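Local coordinates for DNA topoisomerase 2-associated protein PAT1 (Saccharomyces cerevisiae, PDB 5LMG) that activates mRNA decapping and represses translation, its C-terminal domain binding a short peptide motif of the decapping enzyme Dcp2, at residues T78-A83 / P110-F115; E82-D87 / N94-M99; K319-L324 / Q329-E334. The protein carries 2 engineered substitutions. One frame throughout, in Å; residues are numbered along the deposited sequence.

Interaction 1: T78-A83 / P110-F115; sequences TAMWEA and PRIFNF
Met-80 makes a small, buried, apolar contact with Ile-112 and Phe-115, joining the short helix 78-82 to the C-terminal end of helix 103-114 in the mostly helical C-terminal domain of Pat1. One side chain does the reaching for its helix. The closest pair of CA atoms, Met-80 and Ile-112, is still 8.2 Å apart, and the thioether spans that distance. With CG anti to the backbone nitrogen (chi1 -176°) the chain heads across, and bends at its next two torsions bring the methyl to the end of helix 103-114 and the residue that follows it. There the Met-80 CE methyl settles 3.6 Å from the carbonyl oxygen Ile-112 O and 3.8 Å from Phe-115 CB. The sulfur, Met-80 SD, lies 4.1 Å from the CG2 branch of Ile-112. Phe-115 offers the root of its side chain here; its ring leads away and packs on Leu-65 of helix 48-70. Ile-62 of that helix and Leu-116 also touch Met-80, so the thioether is enclosed by more than its two partners in 110-115. The oxygen Ile-112 O is occupied as well, accepting from Phe-115 N at 3.1 Å as the helix ends. Just outside 78-83, Ser-77 OG is hydrogen-bonded to Phe-115 O. Between the two segments themselves no hydrogen bond or ion pair forms and only 127 Å² is buried, which implies that their contact rests on van der Waals packing of a flexible thioether against a helix end.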
ATOM      1  N   THR A  78      16.911  20.960 -16.647  1.00 48.74           N
ATOM      2  CA  THR A  78      18.227  20.366 -16.338  1.00 48.98           C
ATOM      3  C   THR A  78      18.689  20.670 -14.902  1.00 51.14           C
ATOM      4  O   THR A  78      19.086  19.748 -14.186  1.00 50.36           O
ATOM      5  CB  THR A  78      19.281  20.804 -17.385  1.00 60.46           C
ATOM      6  OG1 THR A  78      18.819  20.444 -18.683  1.00 63.41           O
ATOM      7  CG2 THR A  78      20.653  20.187 -17.145  1.00 58.25           C
ATOM      8  N   ALA A  79      18.662  21.960 -14.505  1.00 47.23           N
ATOM      9  CA  ALA A  79      19.071  22.418 -13.175  1.00 47.44           C
ATOM     10  C   ALA A  79      18.219  21.778 -12.072  1.00 51.79           C
ATOM     11  O   ALA A  79      18.776  21.356 -11.058  1.00 51.70           O
ATOM     12  CB  ALA A  79      19.010  23.934 -13.093  1.00 48.17           C
ATOM     13  N   MET A  80      16.884  21.643 -12.298  1.00 47.84           N
ATOM     14  CA  MET A  80      15.974  21.015 -11.332  1.00 46.64           C
ATOM     15  C   MET A  80      16.294  19.515 -11.184  1.00 49.87           C
ATOM     16  O   MET A  80      16.382  19.027 -10.046  1.00 47.29           O
ATOM     17  CB  MET A  80      14.503  21.243 -11.730  1.00 48.19           C
ATOM     18  CG  MET A  80      13.494  20.704 -10.710  1.00 50.76           C
ATOM     19  SD  MET A  80      12.998  18.984 -11.014  1.00 54.15           S
ATOM     20  CE  MET A  80      11.900  19.195 -12.410  1.00 50.22           C
ATOM     21  N   TRP A  81      16.448  18.792 -12.330  1.00 47.42           N
ATOM     22  CA  TRP A  81      16.783  17.367 -12.348  1.00 47.74           C
ATOM     23  C   TRP A  81      18.094  17.121 -11.591  1.00 51.90           C
ATOM     24  O   TRP A  81      18.134  16.242 -10.735  1.00 50.37           O
ATOM     25  CB  TRP A  81      16.848  16.800 -13.791  1.00 47.10           C
ATOM     26  CG  TRP A  81      17.391  15.394 -13.864  1.00 48.86           C
ATOM     27  CD1 TRP A  81      18.629  15.019 -14.297  1.00 52.58           C
ATOM     28  CD2 TRP A  81      16.747  14.192 -13.404  1.00 48.31           C
ATOM     29  NE1 TRP A  81      18.781  13.654 -14.180  1.00 52.33           N
ATOM     30  CE2 TRP A  81      17.646  13.122 -13.627  1.00 52.95           C
ATOM     31  CE3 TRP A  81      15.491  13.912 -12.833  1.00 49.01           C
ATOM     32  CZ2 TRP A  81      17.328  11.794 -13.306  1.00 51.82           C
ATOM     33  CZ3 TRP A  81      15.169  12.593 -12.540  1.00 50.31           C
ATOM     34  CH2 TRP A  81      16.082  11.552 -12.772  1.00 51.20           C
ATOM     35  N   GLU A  82      19.126  17.940 -11.863  1.00 50.70           N
ATOM     36  CA  GLU A  82      20.433  17.848 -11.204  1.00 52.31           C
ATOM     37  C   GLU A  82      20.354  18.112  -9.690  1.00 57.30           C
ATOM     38  O   GLU A  82      21.043  17.436  -8.927  1.00 57.37           O
ATOM     39  CB  GLU A  82      21.460  18.768 -11.878  1.00 54.35           C
ATOM     40  CG  GLU A  82      22.059  18.171 -13.141  1.00 67.01           C
ATOM     41  CD  GLU A  82      23.199  18.975 -13.737  1.00 95.60           C
ATOM     42  OE1 GLU A  82      24.299  18.992 -13.136  1.00 99.81           O
ATOM     43  OE2 GLU A  82      23.001  19.572 -14.819  1.00 90.56           O
ATOM     44  N   ALA A  83      19.472  19.041  -9.259  1.00 53.78           N
ATOM     45  CA  ALA A  83      19.249  19.380  -7.843  1.00 53.56           C
ATOM     46  C   ALA A  83      18.583  18.240  -7.028  1.00 56.61           C
ATOM     47  O   ALA A  83      18.556  18.312  -5.799  1.00 56.49           O
ATOM     48  CB  ALA A  83      18.436  20.663  -7.732  1.00 54.10           C
ATOM     49  N   PRO A 110       4.459  16.175  -7.004  1.00 43.66           N
ATOM     50  CA  PRO A 110       3.618  16.279  -8.219  1.00 43.42           C
ATOM     51  C   PRO A 110       4.085  17.373  -9.188  1.00 46.13           C
ATOM     52  O   PRO A 110       4.045  17.169 -10.404  1.00 43.94           O
ATOM     53  CB  PRO A 110       2.202  16.537  -7.677  1.00 45.02           C
ATOM     54  CG  PRO A 110       2.255  16.189  -6.227  1.00 48.89           C
ATOM     55  CD  PRO A 110       3.663  16.450  -5.785  1.00 44.71           C
ATOM     56  N   ARG A 111       4.582  18.498  -8.643  1.00 42.41           N
ATOM     57  CA  ARG A 111       5.100  19.635  -9.403  1.00 41.85           C
ATOM     58  C   ARG A 111       6.398  19.282 -10.124  1.00 44.17           C
ATOM     59  O   ARG A 111       6.582  19.692 -11.273  1.00 43.20           O
ATOM     60  CB  ARG A 111       5.264  20.856  -8.500  1.00 40.00           C
ATOM     61  CG  ARG A 111       3.924  21.386  -8.001  1.00 46.38           C
ATOM     62  CD  ARG A 111       4.085  22.153  -6.705  1.00 48.08           C
ATOM     63  NE  ARG A 111       4.761  23.436  -6.914  1.00 48.27           N
ATOM     64  CZ  ARG A 111       5.230  24.201  -5.936  1.00 60.59           C
ATOM     65  NH1 ARG A 111       5.105  23.824  -4.671  1.00 45.58           N
ATOM     66  NH2 ARG A 111       5.834  25.347  -6.216  1.00 47.99           N
ATOM     67  N   ILE A 112       7.271  18.481  -9.470  1.00 41.17           N
ATOM     68  CA  ILE A 112       8.508  17.951 -10.058  1.00 41.37           C
ATOM     69  C   ILE A 112       8.154  17.136 -11.325  1.00 45.04           C
ATOM     70  O   ILE A 112       8.759  17.341 -12.387  1.00 43.59           O
ATOM     71  CB  ILE A 112       9.306  17.097  -9.018  1.00 44.08           C
ATOM     72  CG1 ILE A 112       9.979  17.992  -7.951  1.00 44.61           C
ATOM     73  CG2 ILE A 112      10.342  16.181  -9.717  1.00 46.33           C
ATOM     74  CD1 ILE A 112      10.660  17.223  -6.805  1.00 51.91           C
ATOM     75  N   PHE A 113       7.140  16.237 -11.200  1.00 41.83           N
ATOM     76  CA  PHE A 113       6.674  15.352 -12.270  1.00 42.13           C
ATOM     77  C   PHE A 113       6.109  16.093 -13.473  1.00 47.68           C
ATOM     78  O   PHE A 113       6.201  15.572 -14.584  1.00 49.07           O
ATOM     79  CB  PHE A 113       5.692  14.301 -11.731  1.00 43.04           C
ATOM     80  CG  PHE A 113       6.404  13.040 -11.287  1.00 44.23           C
ATOM     81  CD1 PHE A 113       7.372  13.079 -10.285  1.00 46.49           C
ATOM     82  CD2 PHE A 113       6.130  11.818 -11.892  1.00 45.23           C
ATOM     83  CE1 PHE A 113       8.053  11.923  -9.903  1.00 47.56           C
ATOM     84  CE2 PHE A 113       6.803  10.659 -11.497  1.00 47.71           C
ATOM     85  CZ  PHE A 113       7.764  10.719 -10.513  1.00 46.26           C
ATOM     86  N   ASN A 114       5.613  17.333 -13.286  1.00 44.23           N
ATOM     87  CA  ASN A 114       5.138  18.149 -14.404  1.00 43.86           C
ATOM     88  C   ASN A 114       6.270  18.534 -15.377  1.00 47.84           C
ATOM     89  O   ASN A 114       5.988  18.780 -16.548  1.00 48.01           O
ATOM     90  CB  ASN A 114       4.444  19.422 -13.897  1.00 42.88           C
ATOM     91  CG  ASN A 114       3.096  19.200 -13.261  1.00 59.91           C
ATOM     92  OD1 ASN A 114       2.419  18.187 -13.484  1.00 55.02           O
ATOM     93  ND2 ASN A 114       2.664  20.170 -12.468  1.00 51.13           N
ATOM     94  N   PHE A 115       7.532  18.603 -14.897  1.00 44.11           N
ATOM     95  CA  PHE A 115       8.675  19.037 -15.715  1.00 44.76           C
ATOM     96  C   PHE A 115       9.670  17.927 -16.101  1.00 50.21           C
ATOM     97  O   PHE A 115      10.729  18.231 -16.650  1.00 51.05           O
ATOM     98  CB  PHE A 115       9.407  20.213 -15.026  1.00 46.45           C
ATOM     99  CG  PHE A 115       8.539  21.438 -14.867  1.00 47.43           C
ATOM    100  CD1 PHE A 115       8.360  22.324 -15.923  1.00 49.71           C
ATOM    101  CD2 PHE A 115       7.851  21.674 -13.679  1.00 49.19           C
ATOM    102  CE1 PHE A 115       7.525  23.441 -15.789  1.00 50.76           C
ATOM    103  CE2 PHE A 115       7.011  22.784 -13.548  1.00 52.02           C
ATOM    104  CZ  PHE A 115       6.858  23.665 -14.600  1.00 50.08           C
TER

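Interaction 2: E82-D87 / N94-M99; sequences EALHID and NPFISM
Asn-94, the N-cap of helix 95-99, uses its side-chain amide in two ways at once. Its ND2 donates to His-85 O at 3.0 Å in a bent bond (N-H...O 133°), and more weakly to Ile-86 O and to Asp-88 O. Its OD1 takes the N-H of Phe-96 at 3.0 Å as the capping bond, the nitrogen coming from above the carbonyl plane, 44° out of it. With an alanine here, Phe-96 N and the carbonyl of His-85 would probably lose these mates, loosening the 82-87 turn from the helix start. Next to the cap, Ile-86 and Phe-96 run side by side, and the CD1 methyl of Ile-86 makes a CH-pi contact over one face of the Phe-96 ring, 4.1 Å from its centroid. Leu-84 O lies at that ring's edge, and the Met-99 CE methyl comes within 3.4 Å of the same Leu-84 O. His-85 CB rests 3.9 Å from Pro-95 CB. Further out, Ile-124 of helix 118-130 backs both Ile-86 and Phe-96, and Leu-54 of helix 48-70 lies against His-85 and Pro-95. The turn itself is type I from Glu-82 to His-85; His-85 leaves the helical path with positive phi (56°), and its ND1 donates weakly, in the ring plane, to Ala-83 O.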
ATOM      1  N   GLU A  82      19.126  17.940 -11.863  1.00 50.70           N
ATOM      2  CA  GLU A  82      20.433  17.848 -11.204  1.00 52.31           C
ATOM      3  C   GLU A  82      20.354  18.112  -9.690  1.00 57.30           C
ATOM      4  O   GLU A  82      21.043  17.436  -8.927  1.00 57.37           O
ATOM      5  CB  GLU A  82      21.460  18.768 -11.878  1.00 54.35           C
ATOM      6  CG  GLU A  82      22.059  18.171 -13.141  1.00 67.01           C
ATOM      7  CD  GLU A  82      23.199  18.975 -13.737  1.00 95.60           C
ATOM      8  OE1 GLU A  82      24.299  18.992 -13.136  1.00 99.81           O
ATOM      9  OE2 GLU A  82      23.001  19.572 -14.819  1.00 90.56           O
ATOM     10  N   ALA A  83      19.472  19.041  -9.259  1.00 53.78           N
ATOM     11  CA  ALA A  83      19.249  19.380  -7.843  1.00 53.56           C
ATOM     12  C   ALA A  83      18.583  18.240  -7.028  1.00 56.61           C
ATOM     13  O   ALA A  83      18.556  18.312  -5.799  1.00 56.49           O
ATOM     14  CB  ALA A  83      18.436  20.663  -7.732  1.00 54.10           C
ATOM     15  N   LEU A  84      18.082  17.186  -7.707  1.00 53.57           N
ATOM     16  CA  LEU A  84      17.434  16.022  -7.085  1.00 52.83           C
ATOM     17  C   LEU A  84      18.402  14.910  -6.624  1.00 59.49           C
ATOM     18  O   LEU A  84      18.033  14.106  -5.761  1.00 59.03           O
ATOM     19  CB  LEU A  84      16.348  15.427  -8.002  1.00 51.90           C
ATOM     20  CG  LEU A  84      15.092  16.248  -8.299  1.00 55.26           C
ATOM     21  CD1 LEU A  84      14.226  15.530  -9.314  1.00 55.24           C
ATOM     22  CD2 LEU A  84      14.271  16.501  -7.042  1.00 53.64           C
ATOM     23  N   HIS A  85      19.618  14.848  -7.221  1.00 58.77           N
ATOM     24  CA  HIS A  85      20.696  13.889  -6.910  1.00 59.87           C
ATOM     25  C   HIS A  85      20.288  12.412  -7.026  1.00 64.60           C
ATOM     26  O   HIS A  85      20.673  11.611  -6.172  1.00 64.78           O
ATOM     27  CB  HIS A  85      21.301  14.185  -5.515  1.00 61.14           C
ATOM     28  CG  HIS A  85      22.008  15.497  -5.428  1.00 65.32           C
ATOM     29  ND1 HIS A  85      21.312  16.689  -5.386  1.00 67.19           N
ATOM     30  CD2 HIS A  85      23.333  15.760  -5.361  1.00 68.13           C
ATOM     31  CE1 HIS A  85      22.230  17.639  -5.304  1.00 67.45           C
ATOM     32  NE2 HIS A  85      23.462  17.127  -5.287  1.00 68.31           N
ATOM     33  N   ILE A  86      19.506  12.051  -8.065  1.00 62.39           N
ATOM     34  CA  ILE A  86      19.055  10.668  -8.273  1.00 63.33           C
ATOM     35  C   ILE A  86      20.224   9.759  -8.717  1.00 71.00           C
ATOM     36  O   ILE A  86      20.365   8.655  -8.180  1.00 70.49           O
ATOM     37  CB  ILE A  86      17.805  10.595  -9.203  1.00 66.35           C
ATOM     38  CG1 ILE A  86      16.519  10.685  -8.372  1.00 66.82           C
ATOM     39  CG2 ILE A  86      17.765   9.326 -10.080  1.00 66.91           C
ATOM     40  CD1 ILE A  86      15.835  11.931  -8.503  1.00 77.66           C
ATOM     41  N   ASP A  87      21.069  10.236  -9.660  1.00 70.43           N
ATOM     42  CA  ASP A  87      22.229   9.490 -10.174  1.00 71.83           C
ATOM     43  C   ASP A  87      23.468   9.578  -9.251  1.00 78.68           C
ATOM     44  O   ASP A  87      24.531   9.040  -9.585  1.00 79.34           O
ATOM     45  CB  ASP A  87      22.558   9.912 -11.621  1.00 73.95           C
ATOM     46  CG  ASP A  87      21.504   9.516 -12.645  1.00 83.42           C
ATOM     47  OD1 ASP A  87      21.106   8.328 -12.664  1.00 82.68           O
ATOM     48  OD2 ASP A  87      21.114  10.382 -13.459  1.00 90.89           O
ATOM     49  N   ASN A  94      20.771   7.516  -0.743  1.00 58.20           N
ATOM     50  CA  ASN A  94      20.659   8.535  -1.794  1.00 57.48           C
ATOM     51  C   ASN A  94      19.996   9.849  -1.286  1.00 59.18           C
ATOM     52  O   ASN A  94      18.981   9.774  -0.581  1.00 57.27           O
ATOM     53  CB  ASN A  94      19.921   7.948  -3.010  1.00 57.31           C
ATOM     54  CG  ASN A  94      19.787   8.888  -4.176  1.00 76.77           C
ATOM     55  OD1 ASN A  94      18.822   9.645  -4.275  1.00 69.05           O
ATOM     56  ND2 ASN A  94      20.735   8.844  -5.101  1.00 67.69           N
ATOM     57  N   PRO A  95      20.558  11.048  -1.603  1.00 55.49           N
ATOM     58  CA  PRO A  95      19.950  12.307  -1.113  1.00 54.82           C
ATOM     59  C   PRO A  95      18.465  12.503  -1.443  1.00 54.75           C
ATOM     60  O   PRO A  95      17.759  13.131  -0.652  1.00 52.79           O
ATOM     61  CB  PRO A  95      20.826  13.398  -1.736  1.00 57.45           C
ATOM     62  CG  PRO A  95      22.142  12.726  -1.980  1.00 62.65           C
ATOM     63  CD  PRO A  95      21.777  11.324  -2.391  1.00 57.96           C
ATOM     64  N   PHE A  96      17.984  11.950  -2.586  1.00 50.24           N
ATOM     65  CA  PHE A  96      16.572  12.034  -2.965  1.00 48.87           C
ATOM     66  C   PHE A  96      15.692  11.265  -1.962  1.00 52.30           C
ATOM     67  O   PHE A  96      14.637  11.768  -1.578  1.00 51.28           O
ATOM     68  CB  PHE A  96      16.328  11.557  -4.409  1.00 49.66           C
ATOM     69  CG  PHE A  96      14.876  11.582  -4.821  1.00 49.98           C
ATOM     70  CD1 PHE A  96      14.259  12.775  -5.187  1.00 52.83           C
ATOM     71  CD2 PHE A  96      14.117  10.416  -4.825  1.00 51.23           C
ATOM     72  CE1 PHE A  96      12.913  12.803  -5.552  1.00 53.13           C
ATOM     73  CE2 PHE A  96      12.770  10.441  -5.195  1.00 53.73           C
ATOM     74  CZ  PHE A  96      12.178  11.635  -5.560  1.00 51.96           C
ATOM     75  N   ILE A  97      16.140  10.060  -1.545  1.00 48.95           N
ATOM     76  CA  ILE A  97      15.459   9.200  -0.572  1.00 48.48           C
ATOM     77  C   ILE A  97      15.325   9.934   0.768  1.00 51.60           C
ATOM     78  O   ILE A  97      14.247   9.911   1.359  1.00 49.75           O
ATOM     79  CB  ILE A  97      16.132   7.791  -0.457  1.00 51.65           C
ATOM     80  CG1 ILE A  97      16.011   6.984  -1.780  1.00 51.99           C
ATOM     81  CG2 ILE A  97      15.638   6.970   0.757  1.00 51.73           C
ATOM     82  CD1 ILE A  97      14.571   6.481  -2.182  1.00 56.83           C
ATOM     83  N   SER A  98      16.391  10.617   1.214  1.00 49.40           N
ATOM     84  CA  SER A  98      16.361  11.396   2.460  1.00 49.39           C
ATOM     85  C   SER A  98      15.447  12.622   2.383  1.00 52.28           C
ATOM     86  O   SER A  98      14.805  12.945   3.387  1.00 50.36           O
ATOM     87  CB  SER A  98      17.764  11.788   2.892  1.00 53.28           C
ATOM     88  OG  SER A  98      18.360  10.692   3.565  1.00 60.72           O
ATOM     89  N   MET A  99      15.341  13.266   1.188  1.00 49.87           N
ATOM     90  CA  MET A  99      14.462  14.425   0.953  1.00 50.62           C
ATOM     91  C   MET A  99      12.990  14.047   1.186  1.00 51.39           C
ATOM     92  O   MET A  99      12.195  14.883   1.623  1.00 49.81           O
ATOM     93  CB  MET A  99      14.667  15.012  -0.459  1.00 53.92           C
ATOM     94  CG  MET A  99      15.895  15.909  -0.557  1.00 59.81           C
ATOM     95  SD  MET A  99      15.953  17.007  -2.014  1.00 65.73           S
ATOM     96  CE  MET A  99      16.523  15.873  -3.249  1.00 62.55           C
TER

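Interaction 3: K319-L324 / Q329-E334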
ATOM      1  N   LYS A 319     -29.632  -6.418  14.882  1.00 51.62           N
ATOM      2  CA  LYS A 319     -30.902  -7.097  15.184  1.00 53.49           C
ATOM      3  C   LYS A 319     -31.480  -6.673  16.530  1.00 58.24           C
ATOM      4  O   LYS A 319     -32.665  -6.352  16.608  1.00 58.66           O
ATOM      5  CB  LYS A 319     -30.732  -8.630  15.158  1.00 56.91           C
ATOM      6  CG  LYS A 319     -30.577  -9.223  13.765  1.00 75.90           C
ATOM      7  CD  LYS A 319     -30.284 -10.717  13.840  1.00 87.48           C
ATOM      8  CE  LYS A 319     -29.866 -11.285  12.506  1.00 98.50           C
ATOM      9  NZ  LYS A 319     -29.292 -12.649  12.653  1.00108.47           N
ATOM     10  N   GLU A 320     -30.635  -6.668  17.577  1.00 54.82           N
ATOM     11  CA  GLU A 320     -30.996  -6.313  18.949  1.00 55.77           C
ATOM     12  C   GLU A 320     -31.442  -4.850  19.103  1.00 60.48           C
ATOM     13  O   GLU A 320     -32.385  -4.576  19.853  1.00 60.34           O
ATOM     14  CB  GLU A 320     -29.845  -6.647  19.922  1.00 56.98           C
ATOM     15  CG  GLU A 320     -29.539  -8.134  20.072  1.00 64.60           C
ATOM     16  CD  GLU A 320     -30.583  -8.950  20.815  1.00 87.47           C
ATOM     17  OE1 GLU A 320     -31.376  -9.650  20.145  1.00 84.56           O
ATOM     18  OE2 GLU A 320     -30.617  -8.878  22.064  1.00 80.08           O
ATOM     19  N   LEU A 321     -30.775  -3.923  18.394  1.00 56.76           N
ATOM     20  CA  LEU A 321     -31.083  -2.497  18.469  1.00 57.55           C
ATOM     21  C   LEU A 321     -32.246  -2.071  17.584  1.00 64.45           C
ATOM     22  O   LEU A 321     -33.011  -1.201  17.996  1.00 64.62           O
ATOM     23  CB  LEU A 321     -29.848  -1.623  18.197  1.00 56.75           C
ATOM     24  CG  LEU A 321     -28.740  -1.619  19.255  1.00 61.09           C
ATOM     25  CD1 LEU A 321     -27.591  -0.749  18.813  1.00 60.45           C
ATOM     26  CD2 LEU A 321     -29.243  -1.120  20.606  1.00 63.55           C
ATOM     27  N   SER A 322     -32.376  -2.663  16.376  1.00 62.47           N
ATOM     28  CA  SER A 322     -33.451  -2.337  15.431  1.00 63.03           C
ATOM     29  C   SER A 322     -34.851  -2.728  15.941  1.00 69.04           C
ATOM     30  O   SER A 322     -35.823  -2.076  15.559  1.00 68.83           O
ATOM     31  CB  SER A 322     -33.184  -2.949  14.057  1.00 65.33           C
ATOM     32  OG  SER A 322     -33.336  -4.359  14.068  1.00 72.93           O
ATOM     33  N   VAL A 323     -34.952  -3.768  16.805  1.00 66.89           N
ATOM     34  CA  VAL A 323     -36.242  -4.241  17.346  1.00 67.84           C
ATOM     35  C   VAL A 323     -36.783  -3.348  18.489  1.00 73.02           C
ATOM     36  O   VAL A 323     -37.960  -3.474  18.838  1.00 73.70           O
ATOM     37  CB  VAL A 323     -36.270  -5.747  17.741  1.00 72.02           C
ATOM     38  CG1 VAL A 323     -36.084  -6.646  16.523  1.00 71.61           C
ATOM     39  CG2 VAL A 323     -35.266  -6.080  18.844  1.00 71.71           C
ATOM     40  N   LEU A 324     -35.940  -2.450  19.055  1.00 69.19           N
ATOM     41  CA  LEU A 324     -36.328  -1.536  20.137  1.00 69.31           C
ATOM     42  C   LEU A 324     -37.477  -0.608  19.702  1.00 74.22           C
ATOM     43  O   LEU A 324     -37.379   0.003  18.629  1.00 72.52           O
ATOM     44  CB  LEU A 324     -35.131  -0.703  20.647  1.00 68.54           C
ATOM     45  CG  LEU A 324     -33.933  -1.453  21.260  1.00 72.76           C
ATOM     46  CD1 LEU A 324     -32.816  -0.489  21.602  1.00 71.83           C
ATOM     47  CD2 LEU A 324     -34.328  -2.237  22.510  1.00 76.16           C
ATOM     48  N   GLN A 329     -32.798   9.944  17.527  1.00 54.92           N
ATOM     49  CA  GLN A 329     -31.873  10.261  16.437  1.00 54.10           C
ATOM     50  C   GLN A 329     -30.497   9.621  16.707  1.00 56.16           C
ATOM     51  O   GLN A 329     -29.849   9.156  15.772  1.00 54.87           O
ATOM     52  CB  GLN A 329     -31.743  11.779  16.257  1.00 55.29           C
ATOM     53  CG  GLN A 329     -31.352  12.207  14.845  1.00 75.76           C
ATOM     54  CD  GLN A 329     -31.647  13.670  14.620  1.00103.11           C
ATOM     55  OE1 GLN A 329     -30.790  14.537  14.820  1.00100.27           O
ATOM     56  NE2 GLN A 329     -32.875  13.982  14.221  1.00 96.32           N
ATOM     57  N   GLU A 330     -30.081   9.568  17.989  1.00 51.86           N
ATOM     58  CA  GLU A 330     -28.810   8.961  18.385  1.00 50.94           C
ATOM     59  C   GLU A 330     -28.792   7.441  18.130  1.00 51.88           C
ATOM     60  O   GLU A 330     -27.785   6.945  17.630  1.00 50.19           O
ATOM     61  CB  GLU A 330     -28.441   9.311  19.837  1.00 52.75           C
ATOM     62  CG  GLU A 330     -26.936   9.329  20.078  1.00 63.84           C
ATOM     63  CD  GLU A 330     -26.244   7.973  20.094  1.00 82.82           C
ATOM     64  OE1 GLU A 330     -26.839   7.002  20.619  1.00 52.17           O
ATOM     65  OE2 GLU A 330     -25.144   7.865  19.505  1.00 81.80           O
ATOM     66  N   LEU A 331     -29.904   6.722  18.432  1.00 48.16           N
ATOM     67  CA  LEU A 331     -30.022   5.281  18.178  1.00 48.06           C
ATOM     68  C   LEU A 331     -30.013   4.992  16.660  1.00 51.72           C
ATOM     69  O   LEU A 331     -29.431   3.993  16.236  1.00 50.52           O
ATOM     70  CB  LEU A 331     -31.267   4.679  18.860  1.00 48.71           C
ATOM     71  CG  LEU A 331     -31.496   3.153  18.712  1.00 53.27           C
ATOM     72  CD1 LEU A 331     -30.263   2.329  19.163  1.00 53.13           C
ATOM     73  CD2 LEU A 331     -32.728   2.714  19.467  1.00 56.20           C
ATOM     74  N   ASP A 332     -30.628   5.886  15.852  1.00 48.48           N
ATOM     75  CA  ASP A 332     -30.631   5.800  14.383  1.00 48.23           C
ATOM     76  C   ASP A 332     -29.202   5.992  13.840  1.00 49.37           C
ATOM     77  O   ASP A 332     -28.819   5.329  12.871  1.00 48.22           O
ATOM     78  CB  ASP A 332     -31.598   6.835  13.770  1.00 51.28           C
ATOM     79  CG  ASP A 332     -31.727   6.707  12.261  1.00 67.11           C
ATOM     80  OD1 ASP A 332     -32.299   5.688  11.797  1.00 68.64           O
ATOM     81  OD2 ASP A 332     -31.231   7.608  11.545  1.00 72.79           O
ATOM     82  N   THR A 333     -28.421   6.894  14.470  1.00 44.88           N
ATOM     83  CA  THR A 333     -27.019   7.126  14.122  1.00 44.15           C
ATOM     84  C   THR A 333     -26.214   5.864  14.462  1.00 47.30           C
ATOM     85  O   THR A 333     -25.396   5.449  13.648  1.00 44.60           O
ATOM     86  CB  THR A 333     -26.477   8.404  14.777  1.00 54.05           C
ATOM     87  OG1 THR A 333     -27.249   9.510  14.309  1.00 57.21           O
ATOM     88  CG2 THR A 333     -25.000   8.655  14.451  1.00 53.57           C
ATOM     89  N   GLU A 334     -26.485   5.241  15.642  1.00 45.70           N
ATOM     90  CA  GLU A 334     -25.849   3.996  16.105  1.00 45.25           C
ATOM     91  C   GLU A 334     -26.084   2.860  15.106  1.00 47.89           C
ATOM     92  O   GLU A 334     -25.126   2.197  14.710  1.00 45.43           O
ATOM     93  CB  GLU A 334     -26.392   3.576  17.487  1.00 47.19           C
ATOM     94  CG  GLU A 334     -25.776   4.301  18.670  1.00 59.95           C
ATOM     95  CD  GLU A 334     -26.098   3.641  19.999  1.00 77.38           C
ATOM     96  OE1 GLU A 334     -27.005   4.138  20.704  1.00 66.30           O
ATOM     97  OE2 GLU A 334     -25.469   2.605  20.319  1.00 66.26           O
TER
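Leu-331 is the knot of this contact, a leucine of helix 329-355 that sets one methyl against Leu-321 in the last turn of helix 290-322 and the other against Leu-324 just beyond it, where the chain reverses through a short connection. This is a helical hairpin, and the centre of the contact is about 36 Å from the centre of the chain. The tight part is Leu-321 with Leu-331: Leu-331 CD1 lies 3.9 Å from Leu-321 CD2 and 4.1 Å from Leu-321 CB, resting against the root and both methyls of its neighbour. The first torsion (chi1 -178°) carries the CG of Leu-331 toward 319-324, and chi2 near 54° turns one methyl to each leucine. Deeper in the hairpin, Leu-335 and Ile-338 of the second helix continue the apolar strip along Leu-321. The rim is looser. Exposed Leu-324 offers only CD1, 3.9 Å from Leu-331 CD2, the side chains crossing at about a right angle, and Glu-334 brings a carboxylate oxygen, OE2, to 4.2 Å from Leu-321 CD1. Near the turn, Arg-327 donates to Ser-322 O, while Thr-333 OG1 donates to Gln-329 O at 3.0 Å. These hydrogen bonds stay on one side or the other and none crosses between the segments, so leucine packing of modest extent, 159 Å², joins them, which implies an apolar seam bordered by a carboxylate and, apart from crystal contacts, by solvent.

How the interactions relate
Interactions 1 and 2 belong to one cluster, interaction 3 to the opposite side of the fold. The first two share Glu-82 and Ala-83, their centres are 11 Å apart, and they touch directly where Ile-112 CD1 lies 3.7 Å from Leu-84 CD2; Trp-81 also packs on Ile-86. Helix 48-70 covers both. They are buried, yet differ in chemistry: interaction 1 has no hydrogen bond across it, whereas interaction 2 adds a helix cap with amide-to-carbonyl bonds and buries 319 Å², the most of the three. Interaction 3, some 55 Å from either between centres and across the chain's centre, is leucine packing, only partly buried and bordered by exposed residues.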